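Side-chain contacts in A-type flavoprotein (Giardia intestinalis, PDB 2Q9U), which binds flavin mononucleotide and a mu-oxo-diiron centre and probably scavenges dioxygen by passing electrons to it: residues V261-D264 / T269-R272; L275-G280 / F345-F350; K376-K381 / E386-Q391. All coordinates share one frame; numbering follows the deposited sequence.

Overall arrangement
All three contacts lie in the flavodoxin-like part of the chain, built on a parallel five-stranded sheet. Contact 1 comes first: it closes the short loop between strand 258-263 and helix 269-283, which wraps the FMN phosphate. Contact 2 opens further along the same helix and spans 64 residues to reach strand 344-350 beneath it. Contact 3 follows, folding the start of helix 386-409 back on edge strand 378-381 across a four-residue loop. The contacts run in series, neither nesting nor crossing. Helix 269-283 joins contacts 1 and 2, while backbone bonds between strands 344-350 and 378-381 join contacts 2 and 3.

Contact 1: residues V261-D264 / T269-R272; sequences VVLD and TTHR. With FMN (flavin mononucleotide), chain F.
L263 sets its CD1 methyl over one face of the peptide plane between T270 and H271, 3.7 Å from H271 CA and 3.8 Å from T270 O. At the side of this leucine tip stands the T270 methyl, with CG2 4.0 Å from L263 CD1. The H271 imidazole and the D264 carboxylate take their polar partners beyond the contact: H271 ND1 bonds to E292 and D264 OD2 to S325.

The helix end that receives L263 also holds the FMN phosphate, as expected at the first strand-to-helix turn of a flavodoxin-like fold. Two consecutive residues grip it with paired donors. T269 gives its backbone N and its OG1 to O3P, each 2.9 Å from that oxygen. T270 does the same for O1P, with T270 N at 2.9 Å and T270 OG1 at 2.7 Å. In T270 the hydroxyl is swung beside the backbone N (chi1 -55°), which brings both donors onto one phosphate oxygen and leaves CG2 for the leucine. A349 N bonds to the same hydroxyl and probably helps fix its rotation. The first turn of the helix, with its N-H groups facing the phosphate, should help offset the anion's charge.

L263 is buried between the layers of a beta-alpha-beta unit, touching A274 of the helix as well as A314 and L290 of the strands beside its own. H271 packs on L290 and on M26 of the second subunit, so strand 258-263, helix 269-283 and strand 287-292 meet here close to a subunit interface.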
loop_
_atom_site.group_PDB
_atom_site.type_symbol
_atom_site.label_atom_id
_atom_site.label_comp_id
_atom_site.label_asym_id
_atom_site.label_seq_id
_atom_site.Cartn_x
_atom_site.Cartn_y
_atom_site.Cartn_z
ATOM N N VAL A 261 -7.181 -22.172 2.404
ATOM C CA VAL A 261 -5.871 -22.265 3.044
ATOM C C VAL A 261 -5.357 -20.837 3.302
ATOM O O VAL A 261 -5.384 -20.000 2.402
ATOM C CB VAL A 261 -4.850 -23.048 2.199
ATOM C CG1 VAL A 261 -3.510 -23.139 2.948
ATOM C CG2 VAL A 261 -5.390 -24.453 1.926
ATOM N N VAL A 262 -4.994 -20.547 4.542
ATOM C CA VAL A 262 -4.505 -19.223 4.916
ATOM C C VAL A 262 -3.046 -19.398 5.347
ATOM O O VAL A 262 -2.742 -20.249 6.194
ATOM C CB VAL A 262 -5.326 -18.615 6.086
ATOM C CG1 VAL A 262 -4.768 -17.234 6.505
ATOM C CG2 VAL A 262 -6.821 -18.488 5.686
ATOM N N LEU A 263 -2.138 -18.637 4.749
ATOM C CA LEU A 263 -0.737 -18.847 5.092
ATOM C C LEU A 263 0.111 -17.620 4.889
ATOM O O LEU A 263 -0.335 -16.606 4.342
ATOM C CB LEU A 263 -0.117 -20.016 4.280
ATOM C CG LEU A 263 0.245 -19.764 2.807
ATOM C CD1 LEU A 263 1.332 -20.717 2.309
ATOM C CD2 LEU A 263 -0.980 -19.793 1.907
ATOM N N ASP A 264 1.360 -17.739 5.309
ATOM C CA ASP A 264 2.367 -16.819 4.832
ATOM C C ASP A 264 3.619 -17.675 4.590
ATOM O O ASP A 264 3.709 -18.805 5.058
ATOM C CB ASP A 264 2.620 -15.708 5.862
ATOM C CG ASP A 264 3.215 -14.439 5.242
ATOM O OD1 ASP A 264 3.751 -14.507 4.103
ATOM O OD2 ASP A 264 3.170 -13.381 5.914
ATOM N N THR A 269 8.441 -22.364 -0.063
ATOM C CA THR A 269 8.237 -23.826 0.014
ATOM C C THR A 269 6.924 -24.199 0.716
ATOM O O THR A 269 6.245 -25.154 0.300
ATOM C CB THR A 269 9.434 -24.607 0.620
ATOM O OG1 THR A 269 9.578 -24.291 2.008
ATOM C CG2 THR A 269 10.748 -24.270 -0.147
ATOM N N THR A 270 6.572 -23.456 1.772
ATOM C CA THR A 270 5.264 -23.641 2.425
ATOM C C THR A 270 4.138 -23.317 1.423
ATOM O O THR A 270 3.086 -23.983 1.390
ATOM C CB THR A 270 5.094 -22.804 3.721
ATOM O OG1 THR A 270 6.156 -23.090 4.640
ATOM C CG2 THR A 270 3.767 -23.146 4.410
ATOM N N HIS A 271 4.365 -22.286 0.614
ATOM C CA HIS A 271 3.461 -21.955 -0.504
ATOM C C HIS A 271 3.276 -23.095 -1.525
ATOM O O HIS A 271 2.144 -23.413 -1.907
ATOM C CB HIS A 271 3.915 -20.684 -1.214
ATOM C CG HIS A 271 3.020 -20.298 -2.342
ATOM N ND1 HIS A 271 1.906 -19.508 -2.163
ATOM C CD2 HIS A 271 3.028 -20.651 -3.655
ATOM C CE1 HIS A 271 1.284 -19.365 -3.321
ATOM N NE2 HIS A 271 1.942 -20.046 -4.239
ATOM N N ARG A 272 4.363 -23.708 -1.983
ATOM C CA ARG A 272 4.253 -24.820 -2.942
ATOM C C ARG A 272 3.518 -26.036 -2.343
ATOM O O ARG A 272 2.714 -26.679 -3.023
ATOM C CB ARG A 272 5.621 -25.264 -3.459
ATOM C CG ARG A 272 5.550 -26.412 -4.495
ATOM C CD ARG A 272 5.015 -25.880 -5.822
ATOM N NE ARG A 272 4.669 -26.907 -6.822
ATOM C CZ ARG A 272 3.578 -27.681 -6.805
ATOM N NH1 ARG A 272 2.703 -27.640 -5.803
ATOM N NH2 ARG A 272 3.383 -28.532 -7.799
HETATM N N1 FMN F . 13.661 -22.089 11.413
HETATM C C2 FMN F . 13.468 -22.605 12.660
HETATM O O2 FMN F . 13.351 -23.834 12.803
HETATM N N3 FMN F . 13.439 -21.764 13.756
HETATM C C4 FMN F . 13.559 -20.391 13.615
HETATM O O4 FMN F . 13.385 -19.695 14.614
HETATM C C4A FMN F . 13.744 -19.849 12.330
HETATM N N5 FMN F . 13.907 -18.484 12.120
HETATM C C5A FMN F . 14.101 -18.012 10.826
HETATM C C6 FMN F . 14.264 -16.641 10.597
HETATM C C7 FMN F . 14.455 -16.143 9.296
HETATM C C7M FMN F . 14.826 -14.692 9.138
HETATM C C8 FMN F . 14.495 -17.017 8.211
HETATM C C8M FMN F . 14.589 -16.517 6.791
HETATM C C9 FMN F . 14.338 -18.384 8.435
HETATM C C9A FMN F . 14.141 -18.890 9.734
HETATM N N10 FMN F . 13.974 -20.257 9.951
HETATM C C10 FMN F . 13.804 -20.729 11.235
HETATM C "C1'" FMN F . 14.006 -21.247 8.825
HETATM C "C2'" FMN F . 12.710 -21.253 8.017
HETATM O "O2'" FMN F . 11.605 -21.753 8.767
HETATM C "C3'" FMN F . 13.026 -22.045 6.746
HETATM O "O3'" FMN F . 13.825 -21.210 5.922
HETATM C "C4'" FMN F . 11.815 -22.484 5.950
HETATM O "O4'" FMN F . 12.221 -23.412 4.953
HETATM C "C5'" FMN F . 11.136 -21.309 5.257
HETATM O "O5'" FMN F . 9.899 -21.743 4.719
HETATM P P FMN F . 9.328 -21.004 3.430
HETATM O O1P FMN F . 7.865 -21.404 3.342
HETATM O O2P FMN F . 9.494 -19.527 3.647
HETATM O O3P FMN F . 10.073 -21.420 2.173
#

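Contact 2: residues L275-G280 / F345-F350; sequences LALLDG and FAFGAF. With FMN (flavin mononucleotide), chain F.
L277 points one methyl, CD1, at the rings of F345 and F347, where helix 269-283 lies on strand 344-350 of the parallel sheet in this flavodoxin-like domain. The F345 side is the tight one: L277 CD1 is 3.7 Å from both F345 CD2 and F345 CE2, meeting the ring obliquely. Towards F347 the fit is looser, with L277 CD1 4.2 Å from F347 CE1. The L277 side chain swings CG anti to the backbone N (chi1 -174°), which carries CD1 from the helix down to this pair, and its other methyl, CD2, packs on V261 of a different strand. F345 also meets I378 and A395, which brings its side chain against the edge strand and the C-terminal helix.

The rest of the helical segment turns elsewhere. A276 packs on helix 386-409 and on Y7 of the second subunit, and D279 forms a salt bridge with R68 of the second subunit.

Beyond F347 the strand leaves the helix and reaches the cofactor. G348 pairs through its backbone with I378. A349 follows, with CB 3.4 Å from FMN O5', and then F350 CA lies 3.5 Å from FMN O2'. Here burial gives way to partial exposure: at the edge of the F350 ring, near its plane, lies FMN O2, 3.8 Å from F350 CB.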
loop_
_atom_site.group_PDB
_atom_site.type_symbol
_atom_site.label_atom_id
_atom_site.label_comp_id
_atom_site.label_asym_id
_atom_site.label_seq_id
_atom_site.Cartn_x
_atom_site.Cartn_y
_atom_site.Cartn_z
ATOM N N LEU A 275 -0.109 -25.348 -2.467
ATOM C CA LEU A 275 -0.728 -25.587 -3.777
ATOM C C LEU A 275 -1.071 -27.073 -3.988
ATOM O O LEU A 275 -2.102 -27.410 -4.571
ATOM C CB LEU A 275 0.176 -25.078 -4.921
ATOM C CG LEU A 275 0.307 -23.558 -5.105
ATOM C CD1 LEU A 275 1.454 -23.245 -6.086
ATOM C CD2 LEU A 275 -1.029 -22.953 -5.606
ATOM N N ALA A 276 -0.182 -27.963 -3.557
ATOM C CA ALA A 276 -0.430 -29.409 -3.683
ATOM C C ALA A 276 -1.632 -29.832 -2.824
ATOM O O ALA A 276 -2.486 -30.612 -3.266
ATOM C CB ALA A 276 0.836 -30.229 -3.277
ATOM N N LEU A 277 -1.675 -29.330 -1.597
ATOM C CA LEU A 277 -2.811 -29.580 -0.709
ATOM C C LEU A 277 -4.115 -29.105 -1.358
ATOM O O LEU A 277 -5.142 -29.781 -1.301
ATOM C CB LEU A 277 -2.606 -28.898 0.642
ATOM C CG LEU A 277 -3.669 -29.229 1.692
ATOM C CD1 LEU A 277 -3.031 -29.719 2.968
ATOM C CD2 LEU A 277 -4.519 -28.036 1.993
ATOM N N LEU A 278 -4.069 -27.911 -1.943
ATOM C CA LEU A 278 -5.243 -27.308 -2.584
ATOM C C LEU A 278 -5.777 -28.162 -3.742
ATOM O O LEU A 278 -7.007 -28.374 -3.873
ATOM C CB LEU A 278 -4.840 -25.935 -3.108
ATOM C CG LEU A 278 -5.877 -24.850 -3.196
ATOM C CD1 LEU A 278 -6.185 -24.340 -1.783
ATOM C CD2 LEU A 278 -5.378 -23.719 -4.144
ATOM N N ASP A 279 -4.870 -28.674 -4.573
ATOM C CA ASP A 279 -5.287 -29.603 -5.626
ATOM C C ASP A 279 -5.945 -30.857 -5.075
ATOM O O ASP A 279 -6.908 -31.320 -5.654
ATOM C CB ASP A 279 -4.164 -29.954 -6.608
ATOM C CG ASP A 279 -4.247 -29.136 -7.894
ATOM O OD1 ASP A 279 -4.543 -27.910 -7.810
ATOM O OD2 ASP A 279 -4.038 -29.723 -8.987
ATOM N N GLY A 280 -5.427 -31.388 -3.970
ATOM C CA GLY A 280 -6.032 -32.544 -3.310
ATOM C C GLY A 280 -7.460 -32.192 -2.927
ATOM O O GLY A 280 -8.398 -32.925 -3.225
ATOM N N PHE A 345 -6.618 -27.960 9.507
ATOM C CA PHE A 345 -5.341 -28.634 9.286
ATOM C C PHE A 345 -4.230 -27.573 9.339
ATOM O O PHE A 345 -4.489 -26.384 9.093
ATOM C CB PHE A 345 -5.371 -29.332 7.921
ATOM C CG PHE A 345 -4.201 -30.222 7.655
ATOM C CD1 PHE A 345 -4.044 -31.425 8.369
ATOM C CD2 PHE A 345 -3.270 -29.890 6.686
ATOM C CE1 PHE A 345 -2.957 -32.283 8.123
ATOM C CE2 PHE A 345 -2.167 -30.729 6.422
ATOM C CZ PHE A 345 -2.008 -31.929 7.146
ATOM N N ALA A 346 -3.021 -27.991 9.711
ATOM C CA ALA A 346 -1.881 -27.062 9.759
ATOM C C ALA A 346 -0.649 -27.700 9.146
ATOM O O ALA A 346 -0.468 -28.907 9.241
ATOM C CB ALA A 346 -1.599 -26.597 11.205
ATOM N N PHE A 347 0.201 -26.892 8.504
ATOM C CA PHE A 347 1.448 -27.418 7.951
ATOM C C PHE A 347 2.475 -26.300 7.827
ATOM O O PHE A 347 2.128 -25.145 7.994
ATOM C CB PHE A 347 1.220 -28.103 6.588
ATOM C CG PHE A 347 0.609 -27.202 5.539
ATOM C CD1 PHE A 347 -0.779 -26.994 5.493
ATOM C CD2 PHE A 347 1.414 -26.558 4.597
ATOM C CE1 PHE A 347 -1.350 -26.146 4.538
ATOM C CE2 PHE A 347 0.837 -25.694 3.618
ATOM C CZ PHE A 347 -0.549 -25.518 3.582
ATOM N N GLY A 348 3.729 -26.638 7.542
ATOM C CA GLY A 348 4.728 -25.592 7.376
ATOM C C GLY A 348 6.141 -26.096 7.416
ATOM O O GLY A 348 6.409 -27.158 7.972
ATOM N N ALA A 349 7.029 -25.318 6.816
ATOM C CA ALA A 349 8.469 -25.602 6.811
ATOM C C ALA A 349 9.138 -25.174 8.107
ATOM O O ALA A 349 8.617 -24.360 8.856
ATOM C CB ALA A 349 9.117 -24.897 5.608
ATOM N N PHE A 350 10.315 -25.721 8.387
ATOM C CA PHE A 350 11.157 -25.180 9.449
ATOM C C PHE A 350 12.613 -25.446 9.071
ATOM O O PHE A 350 12.893 -26.233 8.157
ATOM C CB PHE A 350 10.809 -25.789 10.821
ATOM C CG PHE A 350 11.068 -27.277 10.913
ATOM C CD1 PHE A 350 10.111 -28.191 10.504
ATOM C CD2 PHE A 350 12.292 -27.754 11.394
ATOM C CE1 PHE A 350 10.353 -29.590 10.589
ATOM C CE2 PHE A 350 12.550 -29.143 11.480
ATOM C CZ PHE A 350 11.581 -30.054 11.072
HETATM N N1 FMN F . 13.661 -22.089 11.413
HETATM C C2 FMN F . 13.468 -22.605 12.660
HETATM O O2 FMN F . 13.351 -23.834 12.803
HETATM N N3 FMN F . 13.439 -21.764 13.756
HETATM C C4 FMN F . 13.559 -20.391 13.615
HETATM O O4 FMN F . 13.385 -19.695 14.614
HETATM C C4A FMN F . 13.744 -19.849 12.330
HETATM N N5 FMN F . 13.907 -18.484 12.120
HETATM C C5A FMN F . 14.101 -18.012 10.826
HETATM C C6 FMN F . 14.264 -16.641 10.597
HETATM C C7 FMN F . 14.455 -16.143 9.296
HETATM C C7M FMN F . 14.826 -14.692 9.138
HETATM C C8 FMN F . 14.495 -17.017 8.211
HETATM C C8M FMN F . 14.589 -16.517 6.791
HETATM C C9 FMN F . 14.338 -18.384 8.435
HETATM C C9A FMN F . 14.141 -18.890 9.734
HETATM N N10 FMN F . 13.974 -20.257 9.951
HETATM C C10 FMN F . 13.804 -20.729 11.235
HETATM C "C1'" FMN F . 14.006 -21.247 8.825
HETATM C "C2'" FMN F . 12.710 -21.253 8.017
HETATM O "O2'" FMN F . 11.605 -21.753 8.767
HETATM C "C3'" FMN F . 13.026 -22.045 6.746
HETATM O "O3'" FMN F . 13.825 -21.210 5.922
HETATM C "C4'" FMN F . 11.815 -22.484 5.950
HETATM O "O4'" FMN F . 12.221 -23.412 4.953
HETATM C "C5'" FMN F . 11.136 -21.309 5.257
HETATM O "O5'" FMN F . 9.899 -21.743 4.719
HETATM P P FMN F . 9.328 -21.004 3.430
HETATM O O1P FMN F . 7.865 -21.404 3.342
HETATM O O2P FMN F . 9.494 -19.527 3.647
HETATM O O3P FMN F . 10.073 -21.420 2.173
#

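Contact 3: residues K376-K381 / E386-Q391; sequences KGITFK and EELLEQ
I378 and F380 on the edge strand of the flavodoxin-like sheet meet L388 and Q391 on the helix that follows it. The chain turns back between the two, and the short segments of strand and helix run nearly antiparallel, at 166°, with their axes 10.2 Å apart. Alternate strand residues face the helix, and the two helix residues that answer them lie one turn apart.

L388 presents both its methyls to the strand. CD1 makes the closer approach, 3.6 Å from F380 CB and obliquely beside the start of the ring, whereas CD2 reaches I378 CG2 at 4.1 Å. The leucine therefore grips F380 near the root of its side chain, while the far part of the ring reaches T269 on helix 269-283, and F380 also packs on M273 of the same helix. F380 takes the conformation in which CG is wedged between its own N and carbonyl carbon, and this carries the ring over towards that second helix.

The isoleucine divides its branches between the two helix residues. Its CG1 arm lies beside the backbone N (chi1 -66°) and is extended, carrying CD1 to Q391, while CG2 is left for L388. Q391 replies with a straight chain, CG anti to the backbone N (chi1 178°), that comes from the opposite direction. Its CG lies against I378 CD1, and the amide, farther out at the exposed side, lies alongside CG1.

Behind these residues I378 packs on F345 and F347 in the layer between sheet and helices, and L389 contacts Y7 of the second subunit. I378 CD1 lies 3.8 Å from Q391 CG, and Q391 NE2 is 3.9 Å from I378 CG1.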
loop_
_atom_site.group_PDB
_atom_site.type_symbol
_atom_site.label_atom_id
_atom_site.label_comp_id
_atom_site.label_asym_id
_atom_site.label_seq_id
_atom_site.Cartn_x
_atom_site.Cartn_y
_atom_site.Cartn_z
ATOM N N LYS A 376 -0.472 -33.371 14.235
ATOM C CA LYS A 376 0.895 -33.400 13.764
ATOM C C LYS A 376 1.047 -32.484 12.554
ATOM O O LYS A 376 2.065 -31.798 12.420
ATOM C CB LYS A 376 1.307 -34.822 13.412
ATOM N N GLY A 377 0.033 -32.469 11.682
ATOM C CA GLY A 377 0.121 -31.756 10.416
ATOM C C GLY A 377 1.206 -32.306 9.498
ATOM O O GLY A 377 1.545 -33.509 9.539
ATOM N N ILE A 378 1.738 -31.440 8.644
ATOM C CA ILE A 378 2.886 -31.809 7.821
ATOM C C ILE A 378 3.961 -30.770 8.063
ATOM O O ILE A 378 3.712 -29.590 7.926
ATOM C CB ILE A 378 2.552 -31.902 6.310
ATOM C CG1 ILE A 378 1.573 -33.059 6.044
ATOM C CG2 ILE A 378 3.836 -32.056 5.491
ATOM C CD1 ILE A 378 0.937 -33.019 4.690
ATOM N N THR A 379 5.138 -31.216 8.489
ATOM C CA THR A 379 6.280 -30.329 8.621
ATOM C C THR A 379 7.467 -30.943 7.886
ATOM O O THR A 379 7.515 -32.158 7.641
ATOM C CB THR A 379 6.648 -30.055 10.096
ATOM O OG1 THR A 379 6.937 -31.291 10.761
ATOM C CG2 THR A 379 5.491 -29.414 10.806
ATOM N N PHE A 380 8.407 -30.088 7.518
ATOM C CA PHE A 380 9.585 -30.526 6.787
ATOM C C PHE A 380 10.677 -29.483 6.940
ATOM O O PHE A 380 10.402 -28.290 7.115
ATOM C CB PHE A 380 9.260 -30.754 5.301
ATOM C CG PHE A 380 8.669 -29.555 4.622
ATOM C CD1 PHE A 380 7.299 -29.259 4.760
ATOM C CD2 PHE A 380 9.472 -28.709 3.862
ATOM C CE1 PHE A 380 6.745 -28.139 4.147
ATOM C CE2 PHE A 380 8.939 -27.596 3.234
ATOM C CZ PHE A 380 7.573 -27.296 3.375
ATOM N N LYS A 381 11.919 -29.934 6.876
ATOM C CA LYS A 381 13.082 -29.062 6.956
ATOM C C LYS A 381 13.543 -28.476 5.625
ATOM O O LYS A 381 13.949 -29.174 4.747
ATOM C CB LYS A 381 14.220 -29.741 7.738
ATOM C CG LYS A 381 15.513 -29.066 7.673
ATOM C CD LYS A 381 16.608 -29.948 8.250
ATOM C CE LYS A 381 16.230 -30.515 9.554
ATOM N NZ LYS A 381 17.313 -30.365 10.566
ATOM N N GLU A 386 9.058 -34.186 -4.273
ATOM C CA GLU A 386 7.870 -34.824 -4.845
ATOM C C GLU A 386 7.076 -35.695 -3.872
ATOM O O GLU A 386 5.850 -35.719 -3.937
ATOM C CB GLU A 386 8.215 -35.619 -6.086
ATOM C CG GLU A 386 8.354 -34.718 -7.297
ATOM C CD GLU A 386 8.171 -35.465 -8.584
ATOM O OE1 GLU A 386 8.552 -36.653 -8.639
ATOM O OE2 GLU A 386 7.636 -34.870 -9.540
ATOM N N GLU A 387 7.766 -36.402 -2.980
ATOM C CA GLU A 387 7.091 -37.249 -1.997
ATOM C C GLU A 387 6.268 -36.411 -1.021
ATOM O O GLU A 387 5.141 -36.792 -0.681
ATOM C CB GLU A 387 8.096 -38.118 -1.232
ATOM N N LEU A 388 6.851 -35.293 -0.569
ATOM C CA LEU A 388 6.160 -34.359 0.321
ATOM C C LEU A 388 4.950 -33.692 -0.346
ATOM O O LEU A 388 3.909 -33.564 0.286
ATOM C CB LEU A 388 7.119 -33.312 0.885
ATOM C CG LEU A 388 7.865 -33.675 2.170
ATOM C CD1 LEU A 388 9.115 -32.787 2.307
ATOM C CD2 LEU A 388 6.980 -33.560 3.416
ATOM N N LEU A 389 5.088 -33.269 -1.600
ATOM C CA LEU A 389 3.946 -32.754 -2.369
ATOM C C LEU A 389 2.781 -33.774 -2.464
ATOM O O LEU A 389 1.606 -33.410 -2.353
ATOM C CB LEU A 389 4.389 -32.352 -3.783
ATOM C CG LEU A 389 5.424 -31.217 -3.863
ATOM C CD1 LEU A 389 5.798 -30.968 -5.314
ATOM C CD2 LEU A 389 4.853 -29.929 -3.234
ATOM N N GLU A 390 3.121 -35.037 -2.690
ATOM C CA GLU A 390 2.137 -36.115 -2.698
ATOM C C GLU A 390 1.444 -36.261 -1.344
ATOM O O GLU A 390 0.223 -36.428 -1.277
ATOM C CB GLU A 390 2.801 -37.434 -3.105
ATOM C CG GLU A 390 1.826 -38.582 -3.126
ATOM C CD GLU A 390 2.433 -39.867 -3.636
ATOM O OE1 GLU A 390 3.482 -40.278 -3.107
ATOM O OE2 GLU A 390 1.847 -40.466 -4.568
ATOM N N GLN A 391 2.218 -36.179 -0.260
ATOM C CA GLN A 391 1.650 -36.247 1.077
ATOM C C GLN A 391 0.706 -35.049 1.313
ATOM O O GLN A 391 -0.368 -35.186 1.919
ATOM C CB GLN A 391 2.768 -36.303 2.124
ATOM C CG GLN A 391 2.282 -36.333 3.547
ATOM C CD GLN A 391 3.410 -36.425 4.555
ATOM O OE1 GLN A 391 4.584 -36.294 4.203
ATOM N NE2 GLN A 391 3.060 -36.661 5.819
#